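Local structure of glycoside Hydrolase (Bacteroides uniformis, 5T99) at residues 58-66 with 163-172; 155-163 with 373-383. The protein is a family 2 glycoside hydrolase that probably acts as a beta-galactosidase, hydrolysing galactosides in an agarose-degrading pathway of a gut bacterium. All blocks are in the same frame, centred on the assembly; numbering follows the deposited sequence.

Contact 1 of 2, residues 58-66 with 163-172; sequences NLPHDWAIE and YPGAGIYRNV
The six-membered ring of Trp63 lies over Ala166, whose CB sits 3.6 Å from the ring centroid and 16° off its normal, a CH-pi contact. Alanine suits the place because a lone methyl can approach the ring centre closely, with no further branch to hold the loops apart. The Tyr163 ring is met at its edge, in plane, by Asp62 OD2, while Gly165 N lies over one face toward the rim. Tyr163 OH donates to that OD2 (2.7 Å) on the syn side, and Ala323 N binds the same oxygen. The other oxygen, Asp62 OD1, takes Ala166 N at 2.8 Å and Ala64 N at 3.2 Å from opposite faces of the carboxylate, the latter closing an Asx turn. A chi1 of -178° swings the Asp62 carboxylate away from its own amide N and across to the 163-172 loop; with both oxygens gripped, the group can hardly rotate.

Backbone bonds continue the join. Trp63 N donates to Ala166 O (2.8 Å), and His61 N bonds the carbonyl O of Ile168, the central residue of an inverse gamma turn. Between them Gly167 has to be glycine, since a CB would run into His61 O. Farther along, Leu59 CD1 fits between Ile168 CG2 (3.7 Å) and Val172 CG2, branched aliphatics closing an apolar end. Pro60, after a cis peptide bond, sets CB against Tyr169 O at 3.3 Å. The whole is a buried pairing of two irregular loops joining strands of the family 2 sugar-binding domain, a beta-sandwich of jelly-roll type.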
# COMPACT_ATOMS: atom_id res chain seq x y z
N ASN A 58 5.67 2.37 22.15
CA ASN A 58 4.31 2.05 21.70
C ASN A 58 4.35 1.39 20.31
O ASN A 58 5.16 1.76 19.46
CB ASN A 58 3.43 3.30 21.64
CG ASN A 58 3.29 3.99 22.99
OD1 ASN A 58 3.49 3.40 24.06
ND2 ASN A 58 2.92 5.27 22.94
N LEU A 59 3.46 0.42 20.11
CA LEU A 59 3.30 -0.25 18.82
C LEU A 59 2.42 0.66 17.95
O LEU A 59 1.74 1.53 18.50
CB LEU A 59 2.64 -1.62 19.02
CG LEU A 59 3.29 -2.56 20.04
CD1 LEU A 59 2.50 -3.84 20.15
CD2 LEU A 59 4.74 -2.84 19.65
N PRO A 60 2.41 0.49 16.62
CA PRO A 60 3.21 -0.51 15.88
C PRO A 60 4.69 -0.15 15.79
O PRO A 60 5.05 1.01 15.93
CB PRO A 60 2.57 -0.50 14.49
CG PRO A 60 2.00 0.87 14.35
CD PRO A 60 1.74 1.44 15.72
N HIS A 61 5.52 -1.16 15.55
CA HIS A 61 6.98 -1.04 15.64
C HIS A 61 7.70 -1.96 14.64
O HIS A 61 7.47 -3.18 14.62
CB HIS A 61 7.42 -1.36 17.08
CG HIS A 61 8.90 -1.41 17.29
ND1 HIS A 61 9.72 -0.31 17.09
CD2 HIS A 61 9.71 -2.40 17.73
CE1 HIS A 61 10.97 -0.64 17.38
NE2 HIS A 61 10.99 -1.90 17.76
N ASP A 62 8.57 -1.36 13.83
CA ASP A 62 9.50 -2.07 12.95
C ASP A 62 10.89 -1.82 13.53
O ASP A 62 11.41 -0.71 13.42
CB ASP A 62 9.39 -1.48 11.54
CG ASP A 62 10.29 -2.15 10.50
OD1 ASP A 62 10.87 -3.24 10.77
OD2 ASP A 62 10.38 -1.56 9.39
N TRP A 63 11.50 -2.82 14.17
CA TRP A 63 12.88 -2.65 14.67
C TRP A 63 13.93 -2.63 13.56
O TRP A 63 15.01 -2.10 13.77
CB TRP A 63 13.24 -3.66 15.77
CG TRP A 63 13.78 -5.00 15.32
CD1 TRP A 63 14.96 -5.24 14.68
CD2 TRP A 63 13.16 -6.28 15.51
NE1 TRP A 63 15.11 -6.58 14.45
CE2 TRP A 63 14.02 -7.24 14.95
CE3 TRP A 63 11.96 -6.70 16.10
CZ2 TRP A 63 13.73 -8.61 14.96
CZ3 TRP A 63 11.67 -8.06 16.11
CH2 TRP A 63 12.55 -9.00 15.55
N ALA A 64 13.62 -3.21 12.39
CA ALA A 64 14.61 -3.38 11.32
C ALA A 64 14.99 -2.09 10.60
O ALA A 64 16.04 -2.04 9.96
CB ALA A 64 14.13 -4.41 10.30
N ILE A 65 14.15 -1.06 10.68
CA ILE A 65 14.41 0.24 10.05
C ILE A 65 15.41 1.11 10.84
O ILE A 65 15.85 2.14 10.34
CB ILE A 65 13.08 1.00 9.81
CG1 ILE A 65 13.20 2.12 8.76
CG2 ILE A 65 12.51 1.56 11.12
CD1 ILE A 65 13.64 1.65 7.39
N GLU A 66 15.78 0.69 12.06
CA GLU A 66 16.60 1.48 12.98
C GLU A 66 18.12 1.21 12.94
O GLU A 66 18.90 2.13 13.16
CB GLU A 66 16.11 1.24 14.42
CG GLU A 66 14.64 1.56 14.65
CD GLU A 66 14.12 1.13 16.02
OE1 GLU A 66 13.10 1.70 16.47
OE2 GLU A 66 14.70 0.23 16.65
N TYR A 163 12.12 -6.18 1.43
CA TYR A 163 12.19 -5.78 2.83
C TYR A 163 10.86 -6.07 3.54
O TYR A 163 9.83 -5.49 3.18
CB TYR A 163 12.50 -4.28 2.95
CG TYR A 163 12.51 -3.75 4.35
CD1 TYR A 163 13.62 -3.93 5.16
CD2 TYR A 163 11.41 -3.06 4.87
CE1 TYR A 163 13.65 -3.45 6.46
CE2 TYR A 163 11.44 -2.58 6.18
CZ TYR A 163 12.57 -2.77 6.96
OH TYR A 163 12.66 -2.32 8.25
N PRO A 164 10.88 -6.97 4.53
CA PRO A 164 9.65 -7.30 5.27
C PRO A 164 9.39 -6.45 6.50
O PRO A 164 8.24 -6.39 6.97
CB PRO A 164 9.90 -8.74 5.71
CG PRO A 164 11.38 -8.80 5.92
CD PRO A 164 12.01 -7.80 4.98
N GLY A 165 10.44 -5.81 7.04
CA GLY A 165 10.40 -5.28 8.40
C GLY A 165 10.56 -6.40 9.42
O GLY A 165 10.65 -7.58 9.05
N ALA A 166 10.61 -6.04 10.69
CA ALA A 166 10.67 -7.02 11.78
C ALA A 166 10.07 -6.41 13.03
O ALA A 166 10.41 -5.28 13.38
CB ALA A 166 12.10 -7.45 12.05
N GLY A 167 9.17 -7.14 13.68
CA GLY A 167 8.47 -6.61 14.86
C GLY A 167 6.97 -6.69 14.76
O GLY A 167 6.42 -7.16 13.77
N ILE A 168 6.30 -6.21 15.80
CA ILE A 168 4.84 -6.10 15.82
C ILE A 168 4.55 -4.80 15.08
O ILE A 168 4.33 -3.75 15.68
CB ILE A 168 4.26 -6.12 17.25
CG1 ILE A 168 4.76 -7.37 18.00
CG2 ILE A 168 2.74 -6.11 17.18
CD1 ILE A 168 4.33 -7.46 19.45
N TYR A 169 4.59 -4.91 13.75
CA TYR A 169 4.56 -3.79 12.80
C TYR A 169 3.15 -3.30 12.44
O TYR A 169 3.00 -2.30 11.70
CB TYR A 169 5.33 -4.16 11.52
CG TYR A 169 4.60 -5.11 10.57
CD1 TYR A 169 4.11 -4.66 9.34
CD2 TYR A 169 4.39 -6.45 10.90
CE1 TYR A 169 3.43 -5.52 8.48
CE2 TYR A 169 3.73 -7.31 10.05
CZ TYR A 169 3.24 -6.85 8.84
OH TYR A 169 2.57 -7.72 8.01
N ARG A 170 2.12 -4.00 12.92
CA ARG A 170 0.72 -3.58 12.72
C ARG A 170 0.04 -3.46 14.07
O ARG A 170 0.56 -3.93 15.09
CB ARG A 170 -0.04 -4.57 11.84
CG ARG A 170 0.45 -4.65 10.40
CD ARG A 170 -0.51 -5.46 9.55
NE ARG A 170 -0.06 -5.56 8.16
CZ ARG A 170 -0.39 -6.55 7.32
NH1 ARG A 170 -1.16 -7.57 7.72
NH2 ARG A 170 0.09 -6.54 6.08
N ASN A 171 -1.15 -2.86 14.07
CA ASN A 171 -1.84 -2.54 15.32
C ASN A 171 -2.23 -3.80 16.09
O ASN A 171 -2.34 -4.90 15.53
CB ASN A 171 -3.08 -1.69 15.06
CG ASN A 171 -2.77 -0.34 14.43
OD1 ASN A 171 -3.32 -0.00 13.38
ND2 ASN A 171 -1.90 0.42 15.06
N VAL A 172 -2.43 -3.60 17.39
CA VAL A 172 -2.84 -4.65 18.31
C VAL A 172 -4.12 -4.17 18.99
O VAL A 172 -4.24 -2.98 19.29
CB VAL A 172 -1.73 -4.95 19.35
CG1 VAL A 172 -2.15 -6.06 20.29
CG2 VAL A 172 -0.44 -5.33 18.64

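Contact 2 of 2, residues 155-163 with 373-383. With GIF (D-galacto-isofagomine), chain C.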
# COMPACT_ATOMS: atom_id res chain seq x y z
N PRO A 155 12.10 -14.02 13.23
CA PRO A 155 12.24 -13.94 11.77
C PRO A 155 13.57 -14.52 11.30
O PRO A 155 14.61 -14.27 11.92
CB PRO A 155 12.18 -12.43 11.49
CG PRO A 155 12.57 -11.78 12.77
CD PRO A 155 11.99 -12.68 13.83
N ARG A 156 13.51 -15.29 10.21
CA ARG A 156 14.67 -15.99 9.67
C ARG A 156 15.27 -15.23 8.51
O ARG A 156 14.57 -14.49 7.81
CB ARG A 156 14.26 -17.37 9.19
CG ARG A 156 13.66 -18.25 10.27
CD ARG A 156 13.44 -19.66 9.74
NE ARG A 156 12.66 -20.49 10.65
CZ ARG A 156 12.30 -21.75 10.41
NH1 ARG A 156 12.66 -22.35 9.28
NH2 ARG A 156 11.58 -22.42 11.32
N ASP A 157 16.56 -15.44 8.28
CA ASP A 157 17.20 -14.89 7.09
C ASP A 157 16.70 -15.71 5.91
O ASP A 157 16.29 -16.86 6.07
CB ASP A 157 18.75 -14.91 7.18
CG ASP A 157 19.43 -13.87 6.24
OD1 ASP A 157 18.76 -13.27 5.35
OD2 ASP A 157 20.65 -13.65 6.39
N LEU A 158 16.69 -15.09 4.74
CA LEU A 158 16.30 -15.73 3.48
C LEU A 158 14.82 -16.15 3.48
O LEU A 158 14.46 -17.18 2.92
CB LEU A 158 17.24 -16.91 3.18
CG LEU A 158 18.73 -16.57 3.29
CD1 LEU A 158 19.60 -17.82 3.30
CD2 LEU A 158 19.12 -15.61 2.17
N SER A 159 13.99 -15.32 4.11
CA SER A 159 12.56 -15.57 4.23
C SER A 159 11.70 -14.59 3.43
O SER A 159 10.46 -14.69 3.46
CB SER A 159 12.16 -15.49 5.70
OG SER A 159 12.31 -14.18 6.20
N SER A 160 12.35 -13.68 2.70
CA SER A 160 11.68 -12.63 1.94
C SER A 160 12.56 -12.10 0.81
O SER A 160 13.73 -11.84 1.03
CB SER A 160 11.29 -11.48 2.87
OG SER A 160 10.49 -10.55 2.18
N ARG A 161 12.00 -11.92 -0.38
CA ARG A 161 12.72 -11.33 -1.52
C ARG A 161 12.72 -9.80 -1.49
O ARG A 161 13.41 -9.17 -2.28
CB ARG A 161 12.12 -11.79 -2.85
CG ARG A 161 12.05 -13.30 -3.01
CD ARG A 161 11.61 -13.70 -4.40
NE ARG A 161 10.26 -13.23 -4.74
CZ ARG A 161 9.97 -12.15 -5.47
NH1 ARG A 161 8.70 -11.85 -5.71
NH2 ARG A 161 10.91 -11.36 -5.97
N TRP A 162 11.94 -9.20 -0.60
CA TRP A 162 11.90 -7.74 -0.42
C TRP A 162 11.98 -7.45 1.07
O TRP A 162 11.90 -8.38 1.87
CB TRP A 162 10.60 -7.16 -1.00
CG TRP A 162 9.36 -7.73 -0.38
CD1 TRP A 162 8.67 -7.24 0.68
CD2 TRP A 162 8.69 -8.93 -0.78
NE1 TRP A 162 7.59 -8.04 0.97
CE2 TRP A 162 7.58 -9.09 0.08
CE3 TRP A 162 8.89 -9.86 -1.79
CZ2 TRP A 162 6.68 -10.15 -0.03
CZ3 TRP A 162 8.00 -10.93 -1.91
CH2 TRP A 162 6.91 -11.06 -1.03
N TYR A 163 12.12 -6.18 1.43
CA TYR A 163 12.19 -5.78 2.83
C TYR A 163 10.86 -6.07 3.54
O TYR A 163 9.83 -5.49 3.18
CB TYR A 163 12.50 -4.28 2.95
CG TYR A 163 12.51 -3.75 4.35
CD1 TYR A 163 13.62 -3.93 5.16
CD2 TYR A 163 11.41 -3.06 4.87
CE1 TYR A 163 13.65 -3.45 6.46
CE2 TYR A 163 11.44 -2.58 6.18
CZ TYR A 163 12.57 -2.77 6.96
OH TYR A 163 12.66 -2.32 8.25
N ASP A 373 3.58 -15.29 -2.23
CA ASP A 373 4.64 -15.17 -3.24
C ASP A 373 5.22 -16.53 -3.66
O ASP A 373 5.88 -16.63 -4.70
CB ASP A 373 5.76 -14.26 -2.71
CG ASP A 373 6.86 -14.05 -3.72
OD1 ASP A 373 6.56 -13.61 -4.86
OD2 ASP A 373 8.04 -14.33 -3.38
N GLU A 374 4.98 -17.58 -2.87
CA GLU A 374 5.33 -18.95 -3.27
C GLU A 374 4.38 -19.95 -2.62
O GLU A 374 3.76 -19.63 -1.61
CB GLU A 374 6.79 -19.28 -2.90
CG GLU A 374 7.08 -19.24 -1.41
CD GLU A 374 8.54 -19.52 -1.08
OE1 GLU A 374 9.43 -18.87 -1.65
OE2 GLU A 374 8.81 -20.37 -0.22
N TRP A 375 4.25 -21.14 -3.20
CA TRP A 375 3.31 -22.14 -2.68
C TRP A 375 4.06 -23.30 -2.05
O TRP A 375 4.57 -23.13 -0.95
CB TRP A 375 2.33 -22.59 -3.76
CG TRP A 375 1.43 -21.52 -4.29
CD1 TRP A 375 1.14 -20.32 -3.70
CD2 TRP A 375 0.68 -21.58 -5.50
NE1 TRP A 375 0.26 -19.62 -4.49
CE2 TRP A 375 -0.04 -20.36 -5.60
CE3 TRP A 375 0.54 -22.54 -6.52
CZ2 TRP A 375 -0.88 -20.08 -6.67
CZ3 TRP A 375 -0.30 -22.26 -7.58
CH2 TRP A 375 -1.00 -21.03 -7.65
N THR A 376 4.14 -24.46 -2.71
CA THR A 376 4.87 -25.61 -2.17
C THR A 376 6.33 -25.60 -2.57
O THR A 376 7.14 -26.18 -1.87
CB THR A 376 4.26 -26.98 -2.59
OG1 THR A 376 4.51 -27.23 -3.98
CG2 THR A 376 2.75 -27.02 -2.31
N LYS A 377 6.66 -24.95 -3.69
CA LYS A 377 8.04 -24.88 -4.21
C LYS A 377 8.71 -23.57 -3.79
O LYS A 377 8.17 -22.49 -4.02
CB LYS A 377 8.04 -24.96 -5.74
CG LYS A 377 7.54 -26.26 -6.35
CD LYS A 377 8.58 -27.38 -6.28
CE LYS A 377 8.62 -28.23 -7.56
NZ LYS A 377 7.48 -29.18 -7.64
N ALA A 378 9.91 -23.69 -3.22
CA ALA A 378 10.67 -22.55 -2.65
C ALA A 378 11.28 -21.63 -3.70
O ALA A 378 11.94 -22.09 -4.63
CB ALA A 378 11.78 -23.08 -1.75
N LYS A 379 11.06 -20.33 -3.53
CA LYS A 379 11.86 -19.29 -4.18
C LYS A 379 13.01 -18.89 -3.29
O LYS A 379 14.11 -18.68 -3.78
CB LYS A 379 11.04 -18.03 -4.46
CG LYS A 379 9.98 -18.16 -5.54
CD LYS A 379 9.24 -16.85 -5.66
CE LYS A 379 8.25 -16.88 -6.80
NZ LYS A 379 7.31 -15.74 -6.75
N VAL A 380 12.74 -18.76 -1.98
CA VAL A 380 13.77 -18.48 -0.97
C VAL A 380 13.74 -19.58 0.08
O VAL A 380 12.70 -20.20 0.28
CB VAL A 380 13.59 -17.09 -0.33
CG1 VAL A 380 13.79 -16.00 -1.37
CG2 VAL A 380 12.23 -16.94 0.35
N ASP A 381 14.87 -19.79 0.76
CA ASP A 381 15.05 -20.95 1.66
C ASP A 381 14.06 -21.05 2.80
O ASP A 381 13.61 -22.14 3.13
CB ASP A 381 16.48 -20.98 2.25
CG ASP A 381 17.52 -21.54 1.28
OD1 ASP A 381 18.72 -21.49 1.61
OD2 ASP A 381 17.15 -22.03 0.19
N ASN A 382 13.71 -19.90 3.39
CA ASN A 382 12.76 -19.85 4.50
C ASN A 382 11.47 -19.10 4.15
O ASN A 382 10.87 -18.43 5.00
CB ASN A 382 13.45 -19.26 5.73
CG ASN A 382 14.60 -20.12 6.22
OD1 ASN A 382 14.39 -21.27 6.62
ND2 ASN A 382 15.81 -19.58 6.21
N GLY A 383 11.04 -19.22 2.89
CA GLY A 383 9.78 -18.65 2.41
C GLY A 383 8.55 -19.43 2.86
O GLY A 383 8.63 -20.34 3.71
C GIF C . 8.19 -10.03 -8.99
N GIF C . 8.47 -9.83 -10.40
O GIF C . 11.58 -6.99 -11.69
C1 GIF C . 8.55 -8.78 -8.20
O1 GIF C . 10.91 -9.24 -8.12
C2 GIF C . 9.95 -8.28 -8.55
O2 GIF C . 8.48 -9.07 -6.81
C3 GIF C . 10.11 -8.04 -10.05
C4 GIF C . 9.76 -9.30 -10.83
C5 GIF C . 11.53 -7.59 -10.38
O HOH W 1 9.32 -13.41 -0.32
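Arg161 reaches across to Asp373, and its chain can be followed outward from CB. CG rests on Val380 CG1 at 3.6 Å, an aliphatic contact at the foot of the side chain. CD passes near Lys379 CD, and there the chain bends (chi3 -62°), turning the guanidinium edge toward the carboxylate. NE bonds Asp373 OD2 at 2.8 Å and NH1 bonds OD1 at 2.9 Å, both on the syn side, in a side-on salt bridge that is nearly straight at NH1 (173°), with the two planes turned 38° against each other. NH1 also donates to O2 of D-galacto-isofagomine (3.0 Å), and NH2, at the tip, donates to O1 of the same ligand. Arginine suits this place because one flat cation can serve an acid and two hydroxyls at once. Asp373 is held in turn: Lys379 NZ meets OD1 from the opposite face to Arg161 NH1, Asn416 ND2 binds that oxygen too, and the Trp162 ring edge abuts CB. A leucine in place of Arg161 would probably leave Asp373 OD2 without its charged partner and the ligand's O1 and O2 without these donors.

Farther out, Asn382 ND2 donates to Asp157 O at 2.8 Å and Asn382 N binds Leu158 O, fastening a type I turn to the loop. The arrangement is a glycosidase sugar pocket, in which a loop of the sugar-binding domain reaches over the TIM barrel to complete the ligand site.

Both contacts draw on the long loop between strands 146-153 and 172-177, whose two halves meet at the shared Tyr163. Contact 1 is buried and stays within the sugar-binding domain; contact 2 lies at the surface and joins that domain to the catalytic barrel. Their chemistry follows: in contact 1 a single carboxylate is satisfied by neutral donors, amid methyls, an indole and backbone pairing, whereas contact 2 depends on an arginine-aspartate-lysine network that also serves the ligand. They touch where Trp63 CH2 packs on Pro155 CG at 3.9 Å. The later half of the loop is thus anchored in its own domain, while its middle, at Arg161, reaches the pocket.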